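Local coordinates for hypothetical protein (PDB 4OO3) that is a putative oxidoreductase that probably binds a nicotinamide adenine dinucleotide cofactor through its N-terminal Rossmann domain, its reaction and substrate being unknown, at residues 12-17 with 91-96; 39-44 with 71-76; 249-254 with 285-290. All blocks are in the same frame, centred on the assembly; numbering follows the deposited sequence.

Contact 1 of 3, residues 12-17 with 91-96; sequences VKLITL and VMIQAG
L17 O, the last carbonyl of strand 14-17, is approached by both the side-chain amide of Q94 and a water. Q94 NE2 gives it a weak, bent bond of 3.1 Å (130° at the hydrogen), after a bend at chi2 (-60°) folds the chain back to set CD near this oxygen. Its OE1 accepts from K101. The water lies 2.9 Å from L17 O, accepts from A95 N and is also bonded to I93 O, bridging the strands. Further back the strands run parallel and I15 is held through both its backbone polar atoms: I15 N donates to V91 O and I15 O accepts from I93 N, each at 2.8 Å. Apolar residues suit both faces, since each is packed. On one, V12 CG1 meets V91 CG2 at 3.8 Å, with L410 of helix 395-412 touching both valines, while L14 CD2 lies beside V91 and I93. On the other, M92, a selenomethionine bent at chi2 and chi3, brings SE to 3.9 Å from L17 CB, and L17 packs on L80 and M83 of helix 79-86. Such pairing of the first and fourth strands, central in the order 3-2-1-4-5-6, is the hallmark of a Rossmann fold.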
ATOM      1  N   VAL A  12      20.788   6.614 -11.871  1.00 35.68           N
ATOM      2  CA  VAL A  12      19.906   6.951 -10.757  1.00 34.34           C
ATOM      3  C   VAL A  12      20.746   7.082  -9.497  1.00 34.80           C
ATOM      4  O   VAL A  12      21.489   6.165  -9.146  1.00 35.97           O
ATOM      5  CB  VAL A  12      18.817   5.878 -10.556  1.00 33.95           C
ATOM      6  CG1 VAL A  12      18.076   6.079  -9.238  1.00 31.97           C
ATOM      7  CG2 VAL A  12      17.849   5.891 -11.731  1.00 32.69           C
ATOM      8  N   LYS A  13      20.624   8.226  -8.829  1.00 34.39           N
ATOM      9  CA  LYS A  13      21.395   8.520  -7.626  1.00 34.47           C
ATOM     10  C   LYS A  13      20.455   8.732  -6.459  1.00 32.17           C
ATOM     11  O   LYS A  13      19.804   9.771  -6.370  1.00 32.98           O
ATOM     12  CB  LYS A  13      22.244   9.776  -7.821  1.00 37.37           C
ATOM     13  CG  LYS A  13      23.577   9.537  -8.506  1.00 42.74           C
ATOM     14  CD  LYS A  13      23.658  10.195  -9.866  1.00 48.40           C
ATOM     15  CE  LYS A  13      25.030   9.972 -10.484  1.00 54.58           C
ATOM     16  NZ  LYS A  13      25.374  11.049 -11.447  1.00 58.81           N
ATOM     17  N   LEU A  14      20.413   7.765  -5.550  1.00 31.00           N
ATOM     18  CA  LEU A  14      19.427   7.759  -4.467  1.00 31.16           C
ATOM     19  C   LEU A  14      19.770   8.679  -3.299  1.00 31.36           C
ATOM     20  O   LEU A  14      20.907   8.742  -2.852  1.00 34.42           O
ATOM     21  CB  LEU A  14      19.235   6.344  -3.903  1.00 30.50           C
ATOM     22  CG  LEU A  14      18.727   5.238  -4.820  1.00 30.29           C
ATOM     23  CD1 LEU A  14      18.483   3.976  -3.999  1.00 29.93           C
ATOM     24  CD2 LEU A  14      17.470   5.671  -5.555  1.00 29.56           C
ATOM     25  N   ILE A  15      18.752   9.376  -2.814  1.00 32.16           N
ATOM     26  CA  ILE A  15      18.805  10.081  -1.549  1.00 31.58           C
ATOM     27  C   ILE A  15      17.810   9.401  -0.633  1.00 30.20           C
ATOM     28  O   ILE A  15      16.676   9.187  -1.015  1.00 31.30           O
ATOM     29  CB  ILE A  15      18.360  11.544  -1.687  1.00 31.58           C
ATOM     30  CG1 ILE A  15      19.246  12.289  -2.686  1.00 32.46           C
ATOM     31  CG2 ILE A  15      18.371  12.220  -0.324  1.00 31.87           C
ATOM     32  CD1 ILE A  15      18.697  13.637  -3.105  1.00 34.14           C
ATOM     33  N   THR A  16      18.219   9.073   0.577  1.00 30.90           N
ATOM     34  CA  THR A  16      17.284   8.518   1.530  1.00 31.65           C
ATOM     35  C   THR A  16      17.052   9.557   2.605  1.00 30.60           C
ATOM     36  O   THR A  16      17.967   9.908   3.330  1.00 31.42           O
ATOM     37  CB  THR A  16      17.811   7.202   2.111  1.00 34.17           C
ATOM     38  OG1 THR A  16      18.212   6.348   1.031  1.00 32.93           O
ATOM     39  CG2 THR A  16      16.728   6.508   2.936  1.00 35.50           C
ATOM     40  N   LEU A  17      15.826  10.064   2.684  1.00 30.10           N
ATOM     41  CA  LEU A  17      15.505  11.178   3.567  1.00 29.37           C
ATOM     42  C   LEU A  17      14.694  10.717   4.768  1.00 29.61           C
ATOM     43  O   LEU A  17      13.567  10.239   4.618  1.00 29.85           O
ATOM     44  CB  LEU A  17      14.729  12.236   2.800  1.00 29.64           C
ATOM     45  CG  LEU A  17      14.320  13.475   3.598  1.00 30.26           C
ATOM     46  CD1 LEU A  17      15.529  14.264   4.079  1.00 31.07           C
ATOM     47  CD2 LEU A  17      13.413  14.322   2.731  1.00 30.87           C
ATOM     48  N   VAL A  91      16.941  11.011  -7.228  1.00 30.11           N
ATOM     49  CA  VAL A  91      15.724  10.328  -6.787  1.00 29.59           C
ATOM     50  C   VAL A  91      15.738  10.208  -5.265  1.00 30.51           C
ATOM     51  O   VAL A  91      16.681   9.653  -4.694  1.00 30.98           O
ATOM     52  CB  VAL A  91      15.607   8.905  -7.374  1.00 30.20           C
ATOM     53  CG1 VAL A  91      14.361   8.208  -6.844  1.00 28.29           C
ATOM     54  CG2 VAL A  91      15.593   8.944  -8.894  1.00 30.93           C
HETATM   55  N   MSE A  92      14.680  10.697  -4.621  1.00 28.60           N
HETATM   56  CA  MSE A  92      14.566  10.672  -3.170  1.00 27.01           C
HETATM   57  C   MSE A  92      13.617   9.582  -2.759  1.00 28.10           C
HETATM   58  O   MSE A  92      12.523   9.460  -3.313  1.00 30.37           O
HETATM   59  CB  MSE A  92      14.049  12.023  -2.692  1.00 26.10           C
HETATM   60  CG  MSE A  92      14.155  12.190  -1.174  1.00 25.16           C
HETATM   61 SE   MSE A  92      12.502  11.556  -0.293  0.75 20.08          SE
HETATM   62  CE  MSE A  92      11.438  13.162  -0.614  1.00 20.46           C
ATOM     63  N   ILE A  93      14.024   8.789  -1.770  1.00 26.30           N
ATOM     64  CA  ILE A  93      13.207   7.712  -1.236  1.00 25.97           C
ATOM     65  C   ILE A  93      12.647   8.111   0.131  1.00 26.08           C
ATOM     66  O   ILE A  93      13.411   8.321   1.078  1.00 27.39           O
ATOM     67  CB  ILE A  93      14.041   6.423  -1.062  1.00 26.10           C
ATOM     68  CG1 ILE A  93      14.715   6.028  -2.387  1.00 26.12           C
ATOM     69  CG2 ILE A  93      13.174   5.296  -0.511  1.00 25.00           C
ATOM     70  CD1 ILE A  93      13.751   5.776  -3.528  1.00 25.40           C
ATOM     71  N   GLN A  94      11.325   8.200   0.244  1.00 26.55           N
ATOM     72  CA  GLN A  94      10.688   8.591   1.510  1.00 28.16           C
ATOM     73  C   GLN A  94       9.836   7.462   2.095  1.00 27.09           C
ATOM     74  O   GLN A  94       8.813   7.095   1.534  1.00 28.29           O
ATOM     75  CB  GLN A  94       9.848   9.868   1.327  1.00 30.06           C
ATOM     76  CG  GLN A  94      10.005  10.879   2.466  1.00 33.88           C
ATOM     77  CD  GLN A  94       9.598  10.313   3.827  1.00 36.73           C
ATOM     78  OE1 GLN A  94       8.539   9.700   3.961  1.00 35.13           O
ATOM     79  NE2 GLN A  94      10.448  10.502   4.839  1.00 41.22           N
ATOM     80  N   ALA A  95      10.277   6.913   3.222  1.00 27.31           N
ATOM     81  CA  ALA A  95       9.496   5.935   3.971  1.00 29.50           C
ATOM     82  C   ALA A  95       9.789   6.075   5.458  1.00 31.12           C
ATOM     83  O   ALA A  95      10.896   5.788   5.909  1.00 31.06           O
ATOM     84  CB  ALA A  95       9.797   4.515   3.510  1.00 29.05           C
ATOM     85  N   GLY A  96       8.784   6.520   6.206  1.00 31.65           N
ATOM     86  CA  GLY A  96       8.901   6.657   7.641  1.00 31.70           C
ATOM     87  C   GLY A  96       7.814   7.531   8.217  1.00 31.65           C
ATOM     88  O   GLY A  96       6.627   7.211   8.122  1.00 29.98           O
TER
HETATM   89  O   HOH W   1      13.058   7.517   3.826  1.00 24.34           O

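Contact 2 of 3, residues 39-44 with 71-76; sequences VYVYAP and EIVYTG
Strands 39-43 and 71-75 run parallel, 4.7 Å apart at their closest and 19° from alignment, joined by a ladder in which I72 N donates to V39 O, V41 N to I72 O, Y74 N to V41 O and A43 N to Y74 O. Beyond it G76 N reaches A43 O. On the face bearing V39 and V41, E71 starts with CG anti to its carbonyl carbon and bends at chi2 (-74°), which turns CD back toward the neighbouring strand. Its carboxylate lies against valine carbons, OE2 3.4 Å from V39 CB and OE1 3.2 Å from V41 CG2, with H52 and I56 of helix 47-61 packed on the same side chain. That helix links the two strands as the crossover of a beta-alpha-beta unit, and V73 and A43 meet it through L53 and V49. Across the sheet the aromatic residues take over. I72 CD1 comes obliquely to the Y40 ring, 3.3 Å from CE1, the two side chains lying side by side. Y42 and Y74 cross at about a right angle, CD2 of the first 3.8 Å from CB of the second; tyrosine fits both places because its hydroxyl can find polar company past the apolar ring, E86 for Y42 and D78 for Y74. A water donates to V41 O and, at 2.7 Å, to I72 O, and sits above the Y42 ring, offset toward its rim.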
ATOM      1  N   VAL A  39      24.964   6.102  -2.167  1.00 32.95           N
ATOM      2  CA  VAL A  39      23.646   6.519  -1.728  1.00 33.79           C
ATOM      3  C   VAL A  39      23.784   7.578  -0.634  1.00 33.20           C
ATOM      4  O   VAL A  39      24.544   7.413   0.313  1.00 32.98           O
ATOM      5  CB  VAL A  39      22.830   5.307  -1.226  1.00 35.25           C
ATOM      6  CG1 VAL A  39      21.488   5.742  -0.638  1.00 34.81           C
ATOM      7  CG2 VAL A  39      22.625   4.311  -2.362  1.00 36.29           C
ATOM      8  N   TYR A  40      23.025   8.656  -0.769  1.00 32.28           N
ATOM      9  CA  TYR A  40      23.127   9.788   0.138  1.00 32.27           C
ATOM     10  C   TYR A  40      21.994   9.775   1.153  1.00 31.33           C
ATOM     11  O   TYR A  40      20.826   9.882   0.791  1.00 36.02           O
ATOM     12  CB  TYR A  40      23.168  11.081  -0.680  1.00 33.83           C
ATOM     13  CG  TYR A  40      24.354  11.095  -1.620  1.00 36.64           C
ATOM     14  CD1 TYR A  40      25.606  11.493  -1.172  1.00 39.58           C
ATOM     15  CD2 TYR A  40      24.240  10.658  -2.939  1.00 39.38           C
ATOM     16  CE1 TYR A  40      26.708  11.487  -2.009  1.00 41.95           C
ATOM     17  CE2 TYR A  40      25.343  10.644  -3.787  1.00 40.78           C
ATOM     18  CZ  TYR A  40      26.572  11.059  -3.312  1.00 43.34           C
ATOM     19  OH  TYR A  40      27.682  11.057  -4.127  1.00 52.00           O
ATOM     20  N   VAL A  41      22.349   9.617   2.424  1.00 29.73           N
ATOM     21  CA  VAL A  41      21.383   9.595   3.525  1.00 28.65           C
ATOM     22  C   VAL A  41      21.440  10.907   4.322  1.00 28.27           C
ATOM     23  O   VAL A  41      22.519  11.358   4.710  1.00 28.51           O
ATOM     24  CB  VAL A  41      21.674   8.414   4.486  1.00 30.06           C
ATOM     25  CG1 VAL A  41      20.768   8.459   5.714  1.00 29.15           C
ATOM     26  CG2 VAL A  41      21.544   7.077   3.762  1.00 29.28           C
ATOM     27  N   TYR A  42      20.275  11.511   4.547  1.00 27.55           N
ATOM     28  CA  TYR A  42      20.131  12.672   5.421  1.00 27.34           C
ATOM     29  C   TYR A  42      19.028  12.388   6.431  1.00 28.83           C
ATOM     30  O   TYR A  42      17.892  12.080   6.053  1.00 28.42           O
ATOM     31  CB  TYR A  42      19.755  13.916   4.614  1.00 27.68           C
ATOM     32  CG  TYR A  42      20.778  14.283   3.571  1.00 27.07           C
ATOM     33  CD1 TYR A  42      20.770  13.665   2.336  1.00 27.18           C
ATOM     34  CD2 TYR A  42      21.757  15.231   3.829  1.00 28.21           C
ATOM     35  CE1 TYR A  42      21.705  13.980   1.369  1.00 28.61           C
ATOM     36  CE2 TYR A  42      22.703  15.560   2.861  1.00 29.74           C
ATOM     37  CZ  TYR A  42      22.665  14.922   1.634  1.00 28.75           C
ATOM     38  OH  TYR A  42      23.572  15.214   0.657  1.00 30.97           O
ATOM     39  N   ALA A  43      19.343  12.521   7.708  1.00 29.58           N
ATOM     40  CA  ALA A  43      18.393  12.160   8.745  1.00 31.46           C
ATOM     41  C   ALA A  43      18.770  12.775  10.074  1.00 32.67           C
ATOM     42  O   ALA A  43      19.938  13.047  10.316  1.00 33.66           O
ATOM     43  CB  ALA A  43      18.340  10.643   8.883  1.00 32.50           C
ATOM     44  N   PRO A  44      17.781  12.983  10.952  1.00 33.35           N
ATOM     45  CA  PRO A  44      18.177  13.296  12.316  1.00 35.18           C
ATOM     46  C   PRO A  44      18.886  12.088  12.927  1.00 36.15           C
ATOM     47  O   PRO A  44      18.686  10.952  12.475  1.00 37.74           O
ATOM     48  CB  PRO A  44      16.844  13.576  13.013  1.00 34.01           C
ATOM     49  CG  PRO A  44      15.849  12.767  12.249  1.00 32.83           C
ATOM     50  CD  PRO A  44      16.332  12.737  10.830  1.00 32.33           C
ATOM     51  N   GLU A  71      26.885   3.916   1.729  1.00 32.84           N
ATOM     52  CA  GLU A  71      25.999   4.865   2.381  1.00 32.27           C
ATOM     53  C   GLU A  71      26.796   6.071   2.876  1.00 32.97           C
ATOM     54  O   GLU A  71      27.536   5.987   3.851  1.00 33.19           O
ATOM     55  CB  GLU A  71      25.255   4.183   3.529  1.00 33.06           C
ATOM     56  CG  GLU A  71      24.431   2.975   3.100  1.00 32.84           C
ATOM     57  CD  GLU A  71      23.170   3.354   2.355  1.00 33.10           C
ATOM     58  OE1 GLU A  71      22.346   4.102   2.918  1.00 33.28           O
ATOM     59  OE2 GLU A  71      22.988   2.882   1.215  1.00 33.85           O
ATOM     60  N   ILE A  72      26.659   7.187   2.167  1.00 33.34           N
ATOM     61  CA  ILE A  72      27.283   8.437   2.563  1.00 34.15           C
ATOM     62  C   ILE A  72      26.290   9.179   3.444  1.00 32.79           C
ATOM     63  O   ILE A  72      25.336   9.768   2.951  1.00 31.85           O
ATOM     64  CB  ILE A  72      27.656   9.288   1.340  1.00 36.10           C
ATOM     65  CG1 ILE A  72      28.582   8.494   0.409  1.00 38.21           C
ATOM     66  CG2 ILE A  72      28.330  10.574   1.786  1.00 36.97           C
ATOM     67  CD1 ILE A  72      28.616   9.003  -1.015  1.00 38.84           C
ATOM     68  N   VAL A  73      26.531   9.152   4.747  1.00 32.64           N
ATOM     69  CA  VAL A  73      25.531   9.541   5.735  1.00 32.37           C
ATOM     70  C   VAL A  73      25.771  10.937   6.294  1.00 33.15           C
ATOM     71  O   VAL A  73      26.903  11.314   6.583  1.00 33.28           O
ATOM     72  CB  VAL A  73      25.522   8.544   6.908  1.00 32.31           C
ATOM     73  CG1 VAL A  73      24.494   8.952   7.963  1.00 32.94           C
ATOM     74  CG2 VAL A  73      25.265   7.128   6.396  1.00 31.77           C
ATOM     75  N   TYR A  74      24.688  11.694   6.428  1.00 33.40           N
ATOM     76  CA  TYR A  74      24.685  12.937   7.180  1.00 33.03           C
ATOM     77  C   TYR A  74      23.570  12.904   8.216  1.00 32.85           C
ATOM     78  O   TYR A  74      22.385  12.780   7.862  1.00 29.85           O
ATOM     79  CB  TYR A  74      24.454  14.142   6.282  1.00 34.04           C
ATOM     80  CG  TYR A  74      24.475  15.407   7.093  1.00 35.86           C
ATOM     81  CD1 TYR A  74      25.675  16.063   7.351  1.00 37.60           C
ATOM     82  CD2 TYR A  74      23.306  15.918   7.660  1.00 35.71           C
ATOM     83  CE1 TYR A  74      25.707  17.214   8.115  1.00 39.98           C
ATOM     84  CE2 TYR A  74      23.329  17.065   8.427  1.00 37.54           C
ATOM     85  CZ  TYR A  74      24.532  17.707   8.652  1.00 39.42           C
ATOM     86  OH  TYR A  74      24.576  18.840   9.412  1.00 41.67           O
ATOM     87  N   THR A  75      23.936  13.025   9.490  1.00 33.10           N
ATOM     88  CA  THR A  75      22.934  13.141  10.540  1.00 33.38           C
ATOM     89  C   THR A  75      23.103  14.461  11.278  1.00 35.14           C
ATOM     90  O   THR A  75      24.215  14.880  11.573  1.00 39.12           O
ATOM     91  CB  THR A  75      22.957  11.936  11.508  1.00 33.41           C
ATOM     92  OG1 THR A  75      24.257  11.792  12.091  1.00 35.80           O
ATOM     93  CG2 THR A  75      22.602  10.657  10.769  1.00 32.87           C
ATOM     94  N   GLY A  76      21.984  15.117  11.548  1.00 35.94           N
ATOM     95  CA  GLY A  76      21.966  16.409  12.218  1.00 38.06           C
ATOM     96  C   GLY A  76      20.567  17.000  12.189  1.00 37.69           C
ATOM     97  O   GLY A  76      19.723  16.558  11.413  1.00 35.83           O
TER
HETATM   98  O   HOH W   2      24.540  12.385   2.811  1.00 38.44           O

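Contact 3 of 3, residues 249-254 with 285-290; sequences NRWTTS and YCNGDI
R250 has CG between its backbone N and carbonyl carbon (chi1 55°), the crowded position, and a bend at chi3 that turns NE back toward the neighbouring strand, where Y285 offers its ring. Both belong to the antiparallel pair at one edge of the mixed sheet of the C-terminal domain. The guanidinium lies flat on the tyrosine, centres 3.5 Å apart and planes at 11°, a stacked cation-pi contact with NH2 over the ring centre; NE also makes a salt bridge to E214, so the charge has a carboxylate as well as a pi face. T252 CG2 covers the opposite face, a CH-pi contact 3.4 Å from the centroid, sandwiching the ring between cation and methyl. On the other side of the sheet W251 CG takes the same placement, and its indole lies over the facing strand: N287 CB sits 3.4 Å from the centroid of the five-membered ring, and CZ3 rests 3.6 Å from G288 CA. Glycine suits position 288 because a CB, pointing to the R250 face, would come within a tight 3.1 Å of N249 O. Farther along the pair D289 OD1 takes weak bonds from N and ND2 of N249, whose OD1 turns to K440. N287 uses its amide more fully: ND2 donates to W251 O from above the carbonyl plane, OD1 accepts from W305 N, and T253 OG1, in the amide plane, receives ND2 at 2.7 Å and 168°.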
ATOM      1  N   ASN A 249     -16.100   5.705   9.631  1.00 35.37           N
ATOM      2  CA  ASN A 249     -15.917   5.545  11.065  1.00 36.43           C
ATOM      3  C   ASN A 249     -14.452   5.349  11.413  1.00 36.83           C
ATOM      4  O   ASN A 249     -13.668   4.866  10.593  1.00 37.61           O
ATOM      5  CB  ASN A 249     -16.734   4.364  11.582  1.00 36.96           C
ATOM      6  CG  ASN A 249     -18.221   4.556  11.368  1.00 37.88           C
ATOM      7  OD1 ASN A 249     -18.883   5.255  12.135  1.00 41.01           O
ATOM      8  ND2 ASN A 249     -18.750   3.955  10.321  1.00 35.73           N
ATOM      9  N   ARG A 250     -14.099   5.753  12.629  1.00 35.59           N
ATOM     10  CA  ARG A 250     -12.768   5.559  13.171  1.00 35.34           C
ATOM     11  C   ARG A 250     -12.903   5.115  14.619  1.00 37.19           C
ATOM     12  O   ARG A 250     -13.782   5.582  15.340  1.00 38.36           O
ATOM     13  CB  ARG A 250     -11.959   6.853  13.079  1.00 36.33           C
ATOM     14  CG  ARG A 250     -12.619   8.065  13.724  1.00 38.25           C
ATOM     15  CD  ARG A 250     -11.870   9.342  13.377  1.00 39.13           C
ATOM     16  NE  ARG A 250     -10.689   9.536  14.217  1.00 39.46           N
ATOM     17  CZ  ARG A 250     -10.703  10.105  15.423  1.00 41.01           C
ATOM     18  NH1 ARG A 250     -11.831  10.532  15.969  1.00 40.55           N
ATOM     19  NH2 ARG A 250      -9.574  10.233  16.103  1.00 43.52           N
ATOM     20  N   TRP A 251     -12.052   4.191  15.041  1.00 36.06           N
ATOM     21  CA  TRP A 251     -12.102   3.710  16.413  1.00 36.35           C
ATOM     22  C   TRP A 251     -10.735   3.221  16.855  1.00 36.29           C
ATOM     23  O   TRP A 251      -9.798   3.152  16.053  1.00 33.21           O
ATOM     24  CB  TRP A 251     -13.188   2.635  16.596  1.00 36.42           C
ATOM     25  CG  TRP A 251     -12.985   1.348  15.846  1.00 36.61           C
ATOM     26  CD1 TRP A 251     -12.447   0.182  16.333  1.00 36.48           C
ATOM     27  CD2 TRP A 251     -13.345   1.084  14.486  1.00 35.00           C
ATOM     28  NE1 TRP A 251     -12.442  -0.780  15.353  1.00 36.15           N
ATOM     29  CE2 TRP A 251     -12.990  -0.253  14.211  1.00 34.85           C
ATOM     30  CE3 TRP A 251     -13.938   1.849  13.472  1.00 33.78           C
ATOM     31  CZ2 TRP A 251     -13.201  -0.838  12.959  1.00 33.60           C
ATOM     32  CZ3 TRP A 251     -14.146   1.269  12.237  1.00 33.12           C
ATOM     33  CH2 TRP A 251     -13.777  -0.062  11.987  1.00 32.66           C
ATOM     34  N   THR A 252     -10.629   2.899  18.140  1.00 37.95           N
ATOM     35  CA  THR A 252      -9.337   2.696  18.764  1.00 39.91           C
ATOM     36  C   THR A 252      -9.008   1.237  19.044  1.00 40.49           C
ATOM     37  O   THR A 252      -9.890   0.382  19.101  1.00 41.24           O
ATOM     38  CB  THR A 252      -9.239   3.470  20.093  1.00 41.67           C
ATOM     39  OG1 THR A 252     -10.251   3.015  20.994  1.00 43.69           O
ATOM     40  CG2 THR A 252      -9.394   4.965  19.853  1.00 42.43           C
ATOM     41  N   THR A 253      -7.713   0.975  19.192  1.00 40.47           N
ATOM     42  CA  THR A 253      -7.217  -0.275  19.733  1.00 39.67           C
ATOM     43  C   THR A 253      -6.483   0.085  21.021  1.00 40.78           C
ATOM     44  O   THR A 253      -5.628   0.971  21.024  1.00 43.79           O
ATOM     45  CB  THR A 253      -6.272  -0.985  18.744  1.00 37.41           C
ATOM     46  OG1 THR A 253      -6.987  -1.299  17.542  1.00 37.47           O
ATOM     47  CG2 THR A 253      -5.710  -2.268  19.343  1.00 36.73           C
ATOM     48  N   SER A 254      -6.840  -0.579  22.116  1.00 42.09           N
ATOM     49  CA  SER A 254      -6.203  -0.328  23.406  1.00 43.87           C
ATOM     50  C   SER A 254      -4.873  -1.043  23.465  1.00 44.32           C
ATOM     51  O   SER A 254      -4.768  -2.186  23.032  1.00 45.90           O
ATOM     52  CB  SER A 254      -7.083  -0.811  24.556  1.00 45.02           C
ATOM     53  OG  SER A 254      -8.228   0.008  24.675  1.00 46.59           O
ATOM     54  N   TYR A 285      -6.079   5.395  17.375  1.00 34.10           N
ATOM     55  CA  TYR A 285      -7.082   5.380  16.300  1.00 33.77           C
ATOM     56  C   TYR A 285      -6.515   4.767  15.022  1.00 32.19           C
ATOM     57  O   TYR A 285      -6.449   5.418  13.976  1.00 31.71           O
ATOM     58  CB  TYR A 285      -7.627   6.787  16.028  1.00 34.54           C
ATOM     59  CG  TYR A 285      -8.747   7.221  16.949  1.00 36.48           C
ATOM     60  CD1 TYR A 285      -8.478   7.880  18.152  1.00 38.24           C
ATOM     61  CD2 TYR A 285     -10.081   6.986  16.611  1.00 37.19           C
ATOM     62  CE1 TYR A 285      -9.502   8.286  18.992  1.00 38.97           C
ATOM     63  CE2 TYR A 285     -11.113   7.389  17.445  1.00 38.08           C
ATOM     64  CZ  TYR A 285     -10.817   8.037  18.632  1.00 39.52           C
ATOM     65  OH  TYR A 285     -11.833   8.434  19.462  1.00 40.83           O
ATOM     66  N   CYS A 286      -6.131   3.497  15.125  1.00 32.84           N
ATOM     67  CA  CYS A 286      -5.547   2.735  14.023  1.00 33.37           C
ATOM     68  C   CYS A 286      -6.585   1.866  13.302  1.00 33.64           C
ATOM     69  O   CYS A 286      -6.225   0.985  12.539  1.00 34.54           O
ATOM     70  CB  CYS A 286      -4.399   1.851  14.545  1.00 32.88           C
ATOM     71  SG  CYS A 286      -4.826   0.781  15.944  1.00 34.49           S
ATOM     72  N   ASN A 287      -7.868   2.111  13.544  1.00 34.47           N
ATOM     73  CA  ASN A 287      -8.932   1.367  12.880  1.00 34.43           C
ATOM     74  C   ASN A 287      -9.862   2.336  12.178  1.00 35.49           C
ATOM     75  O   ASN A 287     -10.073   3.447  12.653  1.00 37.42           O
ATOM     76  CB  ASN A 287      -9.735   0.554  13.891  1.00 36.01           C
ATOM     77  CG  ASN A 287      -8.862  -0.267  14.807  1.00 36.31           C
ATOM     78  OD1 ASN A 287      -8.343  -1.305  14.419  1.00 38.25           O
ATOM     79  ND2 ASN A 287      -8.705   0.189  16.036  1.00 37.07           N
ATOM     80  N   GLY A 288     -10.403   1.929  11.039  1.00 34.36           N
ATOM     81  CA  GLY A 288     -11.409   2.735  10.368  1.00 35.29           C
ATOM     82  C   GLY A 288     -12.033   2.024   9.186  1.00 34.48           C
ATOM     83  O   GLY A 288     -11.519   1.006   8.730  1.00 34.63           O
ATOM     84  N   ASP A 289     -13.155   2.551   8.706  1.00 32.87           N
ATOM     85  CA  ASP A 289     -13.746   2.072   7.471  1.00 32.84           C
ATOM     86  C   ASP A 289     -14.369   3.206   6.673  1.00 32.17           C
ATOM     87  O   ASP A 289     -14.602   4.291   7.196  1.00 32.20           O
ATOM     88  CB  ASP A 289     -14.747   0.931   7.715  1.00 36.79           C
ATOM     89  CG  ASP A 289     -15.908   1.321   8.611  1.00 40.65           C
ATOM     90  OD1 ASP A 289     -16.198   2.522   8.778  1.00 45.10           O
ATOM     91  OD2 ASP A 289     -16.558   0.398   9.139  1.00 44.21           O
ATOM     92  N   ILE A 290     -14.599   2.953   5.389  1.00 32.14           N
ATOM     93  CA  ILE A 290     -15.133   3.962   4.481  1.00 31.83           C
ATOM     94  C   ILE A 290     -16.158   3.313   3.572  1.00 32.25           C
ATOM     95  O   ILE A 290     -15.895   2.247   3.005  1.00 32.64           O
ATOM     96  CB  ILE A 290     -14.039   4.583   3.577  1.00 31.51           C
ATOM     97  CG1 ILE A 290     -12.737   4.803   4.359  1.00 30.40           C
ATOM     98  CG2 ILE A 290     -14.552   5.877   2.938  1.00 31.99           C
ATOM     99  CD1 ILE A 290     -11.590   5.359   3.533  1.00 29.10           C
TER

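Contacts 1 and 2 share one parallel sheet: strands 14-17 and 39-43 are neighbours, T16 N lying 2.7 Å from Y40 O, so the two pairings run on without a break. Contact 1 lies in the middle of that sheet, nearly all buried, and its side chains are mostly aliphatic; contact 2 reaches the outermost strand, 71-75, and in it tyrosines and a glutamate mix with valines. Contact 3 stands apart in the C-terminal domain, its centre about 31 Å from that of contact 1 and 35 Å from that of contact 2. Also at a sheet edge, but antiparallel, it relies more on side chains: a cation-pi stack, CH-pi contacts and asparagine amides supplement its backbone bonds.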